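Negative regulator of ofd1 (Schizosaccharomyces pombe, PDB 3QTM) is required for correct translation termination, directly inhibits Ofd1 and stabilises the Sre1N transcription factor, probably by blocking Ofd1-accelerated degradation. Local coordinates at residues S29-L33 with A79-L83; V45-I49 with A76-V80; L130-R134 with P187-L191. All blocks are in the same frame, centred on the assembly; numbering follows the deposited sequence.

Interaction 1 of 3, residues S29-L33 with A79-L83; sequences SREKL and AVSEL
Arg30 reaches Glu82 end-on, with NH1 and NH2 both donating to a single oxygen, OE1. The Arg30 NH1 to Glu82 OE1 bond is 3.0 Å, and Arg30 NH2 meets the same OE1 at 3.1 Å from the syn side. OE1 lies close to the guanidinium plane, and the carboxylate plane is turned 45° from it; both bonds fall on one oxygen, making this a forked salt bridge and not a two-oxygen pairing. Leu33, one turn further along the same helix, lays CD2 over one guanidinium face, toward its rim. That methyl also meets Glu82 OE2 at 3.7 Å, while Leu33 CD1 touches Leu83 CD2 at 4.0 Å. Ala79 CB packs obliquely against Arg30 NH1 at 3.9 Å. The reach of Glu82 comes from a fully extended chain (chi1 177°, chi2 -179°), whereas Arg30 bends at chi2 and chi3. Outward from this pair, Arg30 NH2 also pairs with Asp183, and Glu82 OE2 with Arg186, which places two arginines around one carboxylate. This mixed polar and apolar surface contact joins the C-terminal part of helix 15-34 to the end of helix 67-82; helix 38-58 packs against Ser29, and helix 97-110 against Val80 and Ser81.

Interaction 2 of 3, residues V45-I49 with A76-V80; sequences VFGTI and ALLAV
The carbonyl oxygen of Ala76 takes the helical bond from Val80 N at 3.1 Å, receives a weak one from Ala79 N, and is touched from the facing helix by Val45 CG1 at 3.2 Å. The methyl therefore rests on a backbone oxygen already engaged within its own helix. Val45 sends its two branches to different places. CG1, anti to the backbone N (chi1 160°), goes to the Ala76 carbonyl and to Val80, and CG2 sits against Ala79 CB at 3.7 Å. The approach of Val45 CG1 to Val80 CG2, 3.3 Å, is tighter than an ordinary van der Waals contact. Val80 CG2 is shared: Ile49 CD1 comes to it at 3.7 Å with the two side chains crossing at about a right angle, and the Phe46 ring meets it through CE1 at 4.0 Å. One turn back, Ala76 CB touches both Thr48 CG2 and Ile49 CG1. Ile49 CD1 continues past it to Leu77 CD2, again at about a right angle. Thr48 OG1 bonds to Leu44 O in its own helix, which leaves CG2 on the side of Ala76. At Ala76 and Ala79 little side chain intervenes; the axes of the short segments are 9.0 Å apart, and the backbones come nearest at Val45 and Ala76. The directions differ by 144°, roughly antiparallel. Such antiparallel packing of consecutive helices is consistent with the tetratricopeptide-type helical architecture of this protein. Helices 38-58 and 67-82 are thus joined through a buried apolar interface, with helix 15-34 touching Val45, Thr48 and Ala79 and helix 97-110 packing on Leu77 and Val80. Loop residues Arg90 and Leu91 lie against Phe46, and helix 119-142 reaches Leu78.

Interaction 3 of 3, residues L130-R134 with P187-L191; sequences LEKVR and PLYIL
Ile190 is set by a first torsion that puts CG1 opposite the carbonyl carbon (chi1 -61°) and a second that straightens the chain (chi2 163°), driving CD1 in among Leu130, Glu131, Val133 and Arg134 as a knob into a hole. There CD1 lies 3.5 Å from Leu130 O and 3.9 Å from Arg134 CB, while the other branch, CG2, slides past Val133 CG1 in the opposite sense. Leu130 packs from the far helix onto the segment 187-191: its CD1 meets Pro187 O at 3.3 Å, its CB faces Pro187 CB, and its CD2 rests on Leu191 CB at 3.9 Å. Glu131 bends at chi2 (-62°), which brings OE2 over to Pro187 CG at 3.6 Å and to the Ile190 methyl. Its other oxygen, OE1, is gripped side-on by Arg134 NE at 2.9 Å and NH2 at 3.0 Å; OE1 lies in the guanidinium plane, and the nitrogens approach nearly along its C-O axis. Arg134 NH2 also forms a salt bridge with Glu97 of helix 97-110. Helix 151-170 packs against Leu130 and Val133, and helix 213-220 against Leu188 and Leu191. The aliphatic knob is thus walled on one side by an ion pair within helix 119-142, which probably favours a charged Glu131 carboxylate beside carbon partners that offer it no hydrogen bond.

In the fold
Interactions 1 and 2 are two contacts of one helix, 67-82, made with the consecutive helices 15-34 and 38-58. Their centres lie 8 Å apart, they share Ala79 and Val80, and they touch where Ser29 OG meets Val45 CG2 at 3.6 Å. Interaction 3 comes later in the chain and nearer the middle of the molecule, its centre about 8 Å from that of the chain. It meets interaction 2 through Leu78 CD1 and Glu131 CG at 4.0 Å, but stays about 5 Å, nearest atoms, from interaction 1. Together they tie the N-terminal helices to helix 119-142 and onward to helix 188-197.

Interaction 1 of 3, residues S29-L33 with A79-L83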
ATOM      1  N   SER A  29       9.973  -8.974 -14.381  1.00 26.22           N
ATOM      2  CA  SER A  29       8.584  -8.735 -14.777  1.00 25.75           C
ATOM      3  C   SER A  29       8.087  -7.422 -14.162  1.00 22.66           C
ATOM      4  O   SER A  29       7.323  -6.694 -14.783  1.00 22.03           O
ATOM      5  CB  SER A  29       7.676  -9.906 -14.394  1.00 21.43           C
ATOM      6  OG  SER A  29       7.203  -9.763 -13.068  1.00 22.03           O
ATOM      7  N   ARG A  30       8.542  -7.109 -12.951  1.00 23.88           N
ATOM      8  CA  ARG A  30       8.127  -5.868 -12.298  1.00 24.93           C
ATOM      9  C   ARG A  30       8.799  -4.634 -12.924  1.00 29.52           C
ATOM     10  O   ARG A  30       8.195  -3.566 -12.977  1.00 26.18           O
ATOM     11  CB  ARG A  30       8.369  -5.913 -10.776  1.00 24.96           C
ATOM     12  CG  ARG A  30       7.778  -7.147 -10.064  1.00 24.63           C
ATOM     13  CD  ARG A  30       6.310  -7.384 -10.437  1.00 23.65           C
ATOM     14  NE  ARG A  30       5.408  -6.429  -9.785  1.00 26.23           N
ATOM     15  CZ  ARG A  30       4.088  -6.401  -9.970  1.00 29.35           C
ATOM     16  NH1 ARG A  30       3.498  -7.273 -10.799  1.00 20.55           N
ATOM     17  NH2 ARG A  30       3.352  -5.503  -9.324  1.00 26.08           N
ATOM     18  N   GLU A  31      10.041  -4.780 -13.392  1.00 27.77           N
ATOM     19  CA  GLU A  31      10.724  -3.693 -14.106  1.00 27.76           C
ATOM     20  C   GLU A  31      10.025  -3.392 -15.430  1.00 28.38           C
ATOM     21  O   GLU A  31       9.855  -2.229 -15.804  1.00 29.36           O
ATOM     22  CB  GLU A  31      12.191  -4.058 -14.380  1.00 30.08           C
ATOM     23  CG  GLU A  31      13.034  -4.227 -13.126  1.00 32.55           C
ATOM     24  CD  GLU A  31      14.365  -4.924 -13.398  1.00 39.91           C
ATOM     25  OE1 GLU A  31      14.705  -5.144 -14.589  1.00 39.25           O
ATOM     26  OE2 GLU A  31      15.066  -5.257 -12.414  1.00 39.48           O
ATOM     27  N   LYS A  32       9.640  -4.447 -16.139  1.00 24.70           N
ATOM     28  CA  LYS A  32       8.881  -4.304 -17.378  1.00 29.79           C
ATOM     29  C   LYS A  32       7.532  -3.623 -17.141  1.00 32.44           C
ATOM     30  O   LYS A  32       7.112  -2.756 -17.917  1.00 29.06           O
ATOM     31  CB  LYS A  32       8.663  -5.663 -18.038  1.00 26.61           C
ATOM     32  CG  LYS A  32       9.931  -6.269 -18.634  1.00 33.43           C
ATOM     33  CD  LYS A  32      10.455  -5.420 -19.778  1.00 34.17           C
ATOM     34  CE  LYS A  32      11.873  -5.821 -20.147  1.00 39.19           C
ATOM     35  NZ  LYS A  32      12.335  -5.126 -21.371  1.00 40.88           N
ATOM     36  N   LEU A  33       6.853  -4.021 -16.070  1.00 26.29           N
ATOM     37  CA  LEU A  33       5.582  -3.411 -15.732  1.00 26.04           C
ATOM     38  C   LEU A  33       5.782  -1.905 -15.546  1.00 32.11           C
ATOM     39  O   LEU A  33       5.029  -1.091 -16.092  1.00 35.67           O
ATOM     40  CB  LEU A  33       5.005  -4.039 -14.466  1.00 24.35           C
ATOM     41  CG  LEU A  33       3.639  -3.497 -14.039  1.00 26.57           C
ATOM     42  CD1 LEU A  33       2.663  -3.608 -15.195  1.00 26.75           C
ATOM     43  CD2 LEU A  33       3.112  -4.243 -12.812  1.00 24.70           C
ATOM     44  N   ALA A  79       0.513 -11.959  -9.873  1.00 18.02           N
ATOM     45  CA  ALA A  79       0.796 -10.984 -10.905  1.00 17.86           C
ATOM     46  C   ALA A  79      -0.049 -11.300 -12.126  1.00 20.18           C
ATOM     47  O   ALA A  79      -0.427 -10.393 -12.870  1.00 19.80           O
ATOM     48  CB  ALA A  79       2.297 -10.957 -11.258  1.00 19.76           C
ATOM     49  N   VAL A  80      -0.349 -12.582 -12.325  1.00 20.10           N
ATOM     50  CA  VAL A  80      -1.210 -12.985 -13.433  1.00 19.38           C
ATOM     51  C   VAL A  80      -2.576 -12.361 -13.188  1.00 25.22           C
ATOM     52  O   VAL A  80      -3.180 -11.808 -14.109  1.00 19.69           O
ATOM     53  CB  VAL A  80      -1.336 -14.526 -13.582  1.00 21.36           C
ATOM     54  CG1 VAL A  80      -2.427 -14.896 -14.608  1.00 21.03           C
ATOM     55  CG2 VAL A  80       0.003 -15.136 -13.994  1.00 19.39           C
ATOM     56  N   SER A  81      -3.034 -12.409 -11.934  1.00 19.40           N
ATOM     57  CA  SER A  81      -4.302 -11.774 -11.581  1.00 22.35           C
ATOM     58  C   SER A  81      -4.271 -10.258 -11.815  1.00 20.91           C
ATOM     59  O   SER A  81      -5.227  -9.700 -12.316  1.00 24.88           O
ATOM     60  CB  SER A  81      -4.739 -12.110 -10.141  1.00 22.01           C
ATOM     61  OG  SER A  81      -3.963 -11.426  -9.170  1.00 19.98           O
ATOM     62  N   GLU A  82      -3.166  -9.605 -11.469  1.00 22.24           N
ATOM     63  CA  GLU A  82      -3.049  -8.156 -11.633  1.00 23.12           C
ATOM     64  C   GLU A  82      -3.117  -7.757 -13.110  1.00 25.25           C
ATOM     65  O   GLU A  82      -3.679  -6.733 -13.470  1.00 23.56           O
ATOM     66  CB  GLU A  82      -1.728  -7.666 -11.046  1.00 21.64           C
ATOM     67  CG  GLU A  82      -1.482  -6.162 -11.225  1.00 26.17           C
ATOM     68  CD  GLU A  82      -0.140  -5.714 -10.651  1.00 27.98           C
ATOM     69  OE1 GLU A  82       0.654  -6.589 -10.248  1.00 28.89           O
ATOM     70  OE2 GLU A  82       0.131  -4.497 -10.599  1.00 29.05           O
ATOM     71  N   LEU A  83      -2.539  -8.586 -13.963  1.00 21.57           N
ATOM     72  CA  LEU A  83      -2.429  -8.273 -15.369  1.00 22.83           C
ATOM     73  C   LEU A  83      -3.363  -9.144 -16.172  1.00 23.57           C
ATOM     74  O   LEU A  83      -3.136  -9.372 -17.368  1.00 27.46           O
ATOM     75  CB  LEU A  83      -0.991  -8.530 -15.807  1.00 21.19           C
ATOM     76  CG  LEU A  83       0.025  -7.793 -14.938  1.00 22.18           C
ATOM     77  CD1 LEU A  83       1.467  -8.115 -15.331  1.00 20.12           C
ATOM     78  CD2 LEU A  83      -0.248  -6.295 -15.015  1.00 22.71           C
TER

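Interaction 2 of 3, residues V45-I49 with A76-V80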
ATOM      1  N   VAL A  45       6.169 -13.349 -16.168  1.00 22.56           N
ATOM      2  CA  VAL A  45       5.392 -13.921 -15.079  1.00 20.67           C
ATOM      3  C   VAL A  45       5.055 -15.381 -15.361  1.00 18.36           C
ATOM      4  O   VAL A  45       5.268 -16.246 -14.517  1.00 19.53           O
ATOM      5  CB  VAL A  45       4.091 -13.102 -14.839  1.00 22.43           C
ATOM      6  CG1 VAL A  45       3.077 -13.917 -14.084  1.00 18.56           C
ATOM      7  CG2 VAL A  45       4.425 -11.823 -14.106  1.00 22.25           C
ATOM      8  N   PHE A  46       4.534 -15.657 -16.552  1.00 18.78           N
ATOM      9  CA  PHE A  46       4.254 -17.030 -16.943  1.00 19.61           C
ATOM     10  C   PHE A  46       5.545 -17.868 -16.974  1.00 21.95           C
ATOM     11  O   PHE A  46       5.522 -19.057 -16.675  1.00 19.42           O
ATOM     12  CB  PHE A  46       3.573 -17.065 -18.314  1.00 24.94           C
ATOM     13  CG  PHE A  46       2.077 -16.867 -18.263  1.00 25.12           C
ATOM     14  CD1 PHE A  46       1.303 -17.585 -17.367  1.00 23.77           C
ATOM     15  CD2 PHE A  46       1.449 -15.992 -19.136  1.00 28.52           C
ATOM     16  CE1 PHE A  46      -0.080 -17.421 -17.319  1.00 28.15           C
ATOM     17  CE2 PHE A  46       0.062 -15.820 -19.108  1.00 26.04           C
ATOM     18  CZ  PHE A  46      -0.704 -16.530 -18.196  1.00 28.28           C
ATOM     19  N   GLY A  47       6.659 -17.245 -17.362  1.00 19.87           N
ATOM     20  CA  GLY A  47       7.950 -17.915 -17.390  1.00 22.69           C
ATOM     21  C   GLY A  47       8.348 -18.304 -15.975  1.00 23.66           C
ATOM     22  O   GLY A  47       8.828 -19.414 -15.743  1.00 21.43           O
ATOM     23  N   THR A  48       8.116 -17.396 -15.027  1.00 18.56           N
ATOM     24  CA  THR A  48       8.366 -17.678 -13.613  1.00 19.94           C
ATOM     25  C   THR A  48       7.605 -18.900 -13.146  1.00 21.29           C
ATOM     26  O   THR A  48       8.148 -19.787 -12.473  1.00 21.55           O
ATOM     27  CB  THR A  48       7.951 -16.486 -12.741  1.00 21.15           C
ATOM     28  OG1 THR A  48       8.568 -15.305 -13.252  1.00 19.69           O
ATOM     29  CG2 THR A  48       8.371 -16.698 -11.267  1.00 17.15           C
ATOM     30  N   ILE A  49       6.333 -18.951 -13.515  1.00 19.97           N
ATOM     31  CA  ILE A  49       5.483 -20.067 -13.128  1.00 21.95           C
ATOM     32  C   ILE A  49       6.017 -21.384 -13.705  1.00 21.79           C
ATOM     33  O   ILE A  49       6.136 -22.385 -12.993  1.00 21.98           O
ATOM     34  CB  ILE A  49       4.015 -19.811 -13.552  1.00 18.38           C
ATOM     35  CG1 ILE A  49       3.423 -18.712 -12.661  1.00 19.70           C
ATOM     36  CG2 ILE A  49       3.188 -21.118 -13.510  1.00 18.82           C
ATOM     37  CD1 ILE A  49       2.168 -18.004 -13.226  1.00 17.65           C
ATOM     38  N   ALA A  76       4.213 -14.687  -8.589  1.00 17.61           N
ATOM     39  CA  ALA A  76       3.952 -14.797 -10.016  1.00 20.15           C
ATOM     40  C   ALA A  76       2.454 -15.026 -10.269  1.00 18.44           C
ATOM     41  O   ALA A  76       1.861 -14.389 -11.137  1.00 16.71           O
ATOM     42  CB  ALA A  76       4.792 -15.918 -10.629  1.00 18.00           C
ATOM     43  N   LEU A  77       1.849 -15.932  -9.505  1.00 16.94           N
ATOM     44  CA  LEU A  77       0.412 -16.187  -9.610  1.00 19.34           C
ATOM     45  C   LEU A  77      -0.406 -14.907  -9.378  1.00 18.44           C
ATOM     46  O   LEU A  77      -1.357 -14.611 -10.108  1.00 17.23           O
ATOM     47  CB  LEU A  77      -0.024 -17.316  -8.653  1.00 16.77           C
ATOM     48  CG  LEU A  77       0.507 -18.713  -9.012  1.00 17.71           C
ATOM     49  CD1 LEU A  77       0.440 -19.676  -7.822  1.00 18.74           C
ATOM     50  CD2 LEU A  77      -0.241 -19.305 -10.225  1.00 14.49           C
ATOM     51  N   LEU A  78      -0.019 -14.133  -8.375  1.00 16.68           N
ATOM     52  CA  LEU A  78      -0.761 -12.930  -8.067  1.00 17.19           C
ATOM     53  C   LEU A  78      -0.650 -11.958  -9.228  1.00 19.90           C
ATOM     54  O   LEU A  78      -1.593 -11.220  -9.533  1.00 16.93           O
ATOM     55  CB  LEU A  78      -0.223 -12.269  -6.795  1.00 17.37           C
ATOM     56  CG  LEU A  78      -1.155 -11.206  -6.205  1.00 20.57           C
ATOM     57  CD1 LEU A  78      -2.520 -11.830  -5.987  1.00 17.82           C
ATOM     58  CD2 LEU A  78      -0.587 -10.608  -4.902  1.00 15.09           C
ATOM     59  N   ALA A  79       0.513 -11.959  -9.873  1.00 18.02           N
ATOM     60  CA  ALA A  79       0.796 -10.984 -10.905  1.00 17.86           C
ATOM     61  C   ALA A  79      -0.049 -11.300 -12.126  1.00 20.18           C
ATOM     62  O   ALA A  79      -0.427 -10.393 -12.870  1.00 19.80           O
ATOM     63  CB  ALA A  79       2.297 -10.957 -11.258  1.00 19.76           C
ATOM     64  N   VAL A  80      -0.349 -12.582 -12.325  1.00 20.10           N
ATOM     65  CA  VAL A  80      -1.210 -12.985 -13.433  1.00 19.38           C
ATOM     66  C   VAL A  80      -2.576 -12.361 -13.188  1.00 25.22           C
ATOM     67  O   VAL A  80      -3.180 -11.808 -14.109  1.00 19.69           O
ATOM     68  CB  VAL A  80      -1.336 -14.526 -13.582  1.00 21.36           C
ATOM     69  CG1 VAL A  80      -2.427 -14.896 -14.608  1.00 21.03           C
ATOM     70  CG2 VAL A  80       0.003 -15.136 -13.994  1.00 19.39           C
TER

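Interaction 3 of 3, residues L130-R134 with P187-L191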
ATOM      1  N   LEU A 130      -5.013  -9.407   0.628  1.00 14.99           N
ATOM      2  CA  LEU A 130      -5.583  -8.083   0.364  1.00 19.26           C
ATOM      3  C   LEU A 130      -6.205  -8.011  -1.030  1.00 20.87           C
ATOM      4  O   LEU A 130      -7.250  -7.373  -1.202  1.00 20.25           O
ATOM      5  CB  LEU A 130      -4.568  -6.951   0.567  1.00 16.69           C
ATOM      6  CG  LEU A 130      -4.168  -6.660   2.020  1.00 21.56           C
ATOM      7  CD1 LEU A 130      -3.085  -5.585   2.075  1.00 19.39           C
ATOM      8  CD2 LEU A 130      -5.379  -6.256   2.868  1.00 20.45           C
ATOM      9  N   GLU A 131      -5.595  -8.668  -2.018  1.00 17.78           N
ATOM     10  CA  GLU A 131      -6.205  -8.654  -3.361  1.00 20.21           C
ATOM     11  C   GLU A 131      -7.514  -9.424  -3.336  1.00 21.14           C
ATOM     12  O   GLU A 131      -8.456  -9.076  -4.042  1.00 20.39           O
ATOM     13  CB  GLU A 131      -5.283  -9.213  -4.449  1.00 18.05           C
ATOM     14  CG  GLU A 131      -4.074  -8.345  -4.719  1.00 22.63           C
ATOM     15  CD  GLU A 131      -4.444  -6.950  -5.221  1.00 28.88           C
ATOM     16  OE1 GLU A 131      -5.575  -6.761  -5.727  1.00 29.90           O
ATOM     17  OE2 GLU A 131      -3.595  -6.038  -5.117  1.00 34.88           O
ATOM     18  N   LYS A 132      -7.568 -10.473  -2.517  1.00 19.95           N
ATOM     19  CA  LYS A 132      -8.807 -11.215  -2.321  1.00 18.39           C
ATOM     20  C   LYS A 132      -9.915 -10.281  -1.768  1.00 21.16           C
ATOM     21  O   LYS A 132     -11.053 -10.301  -2.249  1.00 19.23           O
ATOM     22  CB  LYS A 132      -8.570 -12.397  -1.377  1.00 18.36           C
ATOM     23  CG  LYS A 132      -9.803 -13.262  -1.107  1.00 23.02           C
ATOM     24  CD  LYS A 132     -10.238 -14.037  -2.348  1.00 25.58           C
ATOM     25  CE  LYS A 132     -11.324 -15.072  -2.016  1.00 30.27           C
ATOM     26  NZ  LYS A 132     -11.932 -15.691  -3.241  1.00 26.98           N
ATOM     27  N   VAL A 133      -9.565  -9.459  -0.776  1.00 19.29           N
ATOM     28  CA  VAL A 133     -10.516  -8.522  -0.176  1.00 22.07           C
ATOM     29  C   VAL A 133     -11.127  -7.600  -1.237  1.00 21.89           C
ATOM     30  O   VAL A 133     -12.344  -7.399  -1.294  1.00 20.07           O
ATOM     31  CB  VAL A 133      -9.831  -7.651   0.896  1.00 21.60           C
ATOM     32  CG1 VAL A 133     -10.670  -6.421   1.195  1.00 19.47           C
ATOM     33  CG2 VAL A 133      -9.536  -8.469   2.176  1.00 20.24           C
ATOM     34  N   ARG A 134     -10.266  -7.045  -2.080  1.00 23.15           N
ATOM     35  CA  ARG A 134     -10.716  -6.165  -3.147  1.00 22.05           C
ATOM     36  C   ARG A 134     -11.702  -6.860  -4.083  1.00 22.64           C
ATOM     37  O   ARG A 134     -12.738  -6.294  -4.446  1.00 23.86           O
ATOM     38  CB  ARG A 134      -9.536  -5.608  -3.939  1.00 20.40           C
ATOM     39  CG  ARG A 134      -9.958  -4.714  -5.104  1.00 24.48           C
ATOM     40  CD  ARG A 134      -8.754  -4.246  -5.905  1.00 26.04           C
ATOM     41  NE  ARG A 134      -8.009  -5.382  -6.431  1.00 30.39           N
ATOM     42  CZ  ARG A 134      -8.359  -6.071  -7.513  1.00 32.87           C
ATOM     43  NH1 ARG A 134      -9.448  -5.739  -8.195  1.00 30.76           N
ATOM     44  NH2 ARG A 134      -7.620  -7.094  -7.919  1.00 30.82           N
ATOM     45  N   PRO A 187      -0.991  -3.029  -2.541  1.00 24.63           N
ATOM     46  CA  PRO A 187      -2.196  -3.580  -1.912  1.00 24.92           C
ATOM     47  C   PRO A 187      -2.488  -2.978  -0.535  1.00 25.41           C
ATOM     48  O   PRO A 187      -3.609  -3.128  -0.062  1.00 23.38           O
ATOM     49  CB  PRO A 187      -1.872  -5.073  -1.775  1.00 22.49           C
ATOM     50  CG  PRO A 187      -0.893  -5.335  -2.878  1.00 24.98           C
ATOM     51  CD  PRO A 187      -0.042  -4.092  -2.924  1.00 24.75           C
ATOM     52  N   LEU A 188      -1.519  -2.316   0.097  1.00 22.33           N
ATOM     53  CA  LEU A 188      -1.803  -1.657   1.370  1.00 25.16           C
ATOM     54  C   LEU A 188      -2.889  -0.595   1.195  1.00 25.85           C
ATOM     55  O   LEU A 188      -3.606  -0.289   2.140  1.00 26.31           O
ATOM     56  CB  LEU A 188      -0.550  -1.030   1.998  1.00 23.39           C
ATOM     57  CG  LEU A 188       0.521  -2.001   2.494  1.00 24.88           C
ATOM     58  CD1 LEU A 188       1.566  -1.251   3.287  1.00 23.95           C
ATOM     59  CD2 LEU A 188      -0.103  -3.109   3.346  1.00 24.91           C
ATOM     60  N   TYR A 189      -3.018  -0.036  -0.008  1.00 27.45           N
ATOM     61  CA  TYR A 189      -4.097   0.919  -0.272  1.00 25.71           C
ATOM     62  C   TYR A 189      -5.452   0.266  -0.017  1.00 27.60           C
ATOM     63  O   TYR A 189      -6.375   0.917   0.470  1.00 25.72           O
ATOM     64  CB  TYR A 189      -4.074   1.453  -1.713  1.00 28.16           C
ATOM     65  CG  TYR A 189      -2.790   2.140  -2.156  1.00 35.60           C
ATOM     66  CD1 TYR A 189      -2.196   3.140  -1.389  1.00 35.62           C
ATOM     67  CD2 TYR A 189      -2.192   1.803  -3.373  1.00 40.79           C
ATOM     68  CE1 TYR A 189      -1.017   3.771  -1.818  1.00 34.76           C
ATOM     69  CE2 TYR A 189      -1.028   2.418  -3.803  1.00 40.22           C
ATOM     70  CZ  TYR A 189      -0.443   3.400  -3.027  1.00 39.06           C
ATOM     71  OH  TYR A 189       0.721   4.000  -3.478  1.00 45.55           O
ATOM     72  N   ILE A 190      -5.574  -1.017  -0.354  1.00 25.33           N
ATOM     73  CA  ILE A 190      -6.831  -1.733  -0.146  1.00 24.30           C
ATOM     74  C   ILE A 190      -7.158  -1.747   1.328  1.00 26.15           C
ATOM     75  O   ILE A 190      -8.299  -1.526   1.723  1.00 26.20           O
ATOM     76  CB  ILE A 190      -6.745  -3.188  -0.651  1.00 24.68           C
ATOM     77  CG1 ILE A 190      -6.462  -3.195  -2.158  1.00 25.33           C
ATOM     78  CG2 ILE A 190      -8.019  -3.960  -0.294  1.00 20.06           C
ATOM     79  CD1 ILE A 190      -5.957  -4.512  -2.682  1.00 22.10           C
ATOM     80  N   LEU A 191      -6.148  -2.009   2.150  1.00 25.21           N
ATOM     81  CA  LEU A 191      -6.363  -2.079   3.593  1.00 25.22           C
ATOM     82  C   LEU A 191      -6.746  -0.708   4.159  1.00 25.84           C
ATOM     83  O   LEU A 191      -7.637  -0.609   4.993  1.00 24.74           O
ATOM     84  CB  LEU A 191      -5.124  -2.633   4.312  1.00 20.16           C
ATOM     85  CG  LEU A 191      -5.202  -2.778   5.839  1.00 26.84           C
ATOM     86  CD1 LEU A 191      -6.362  -3.667   6.251  1.00 21.46           C
ATOM     87  CD2 LEU A 191      -3.885  -3.325   6.408  1.00 22.90           C
TER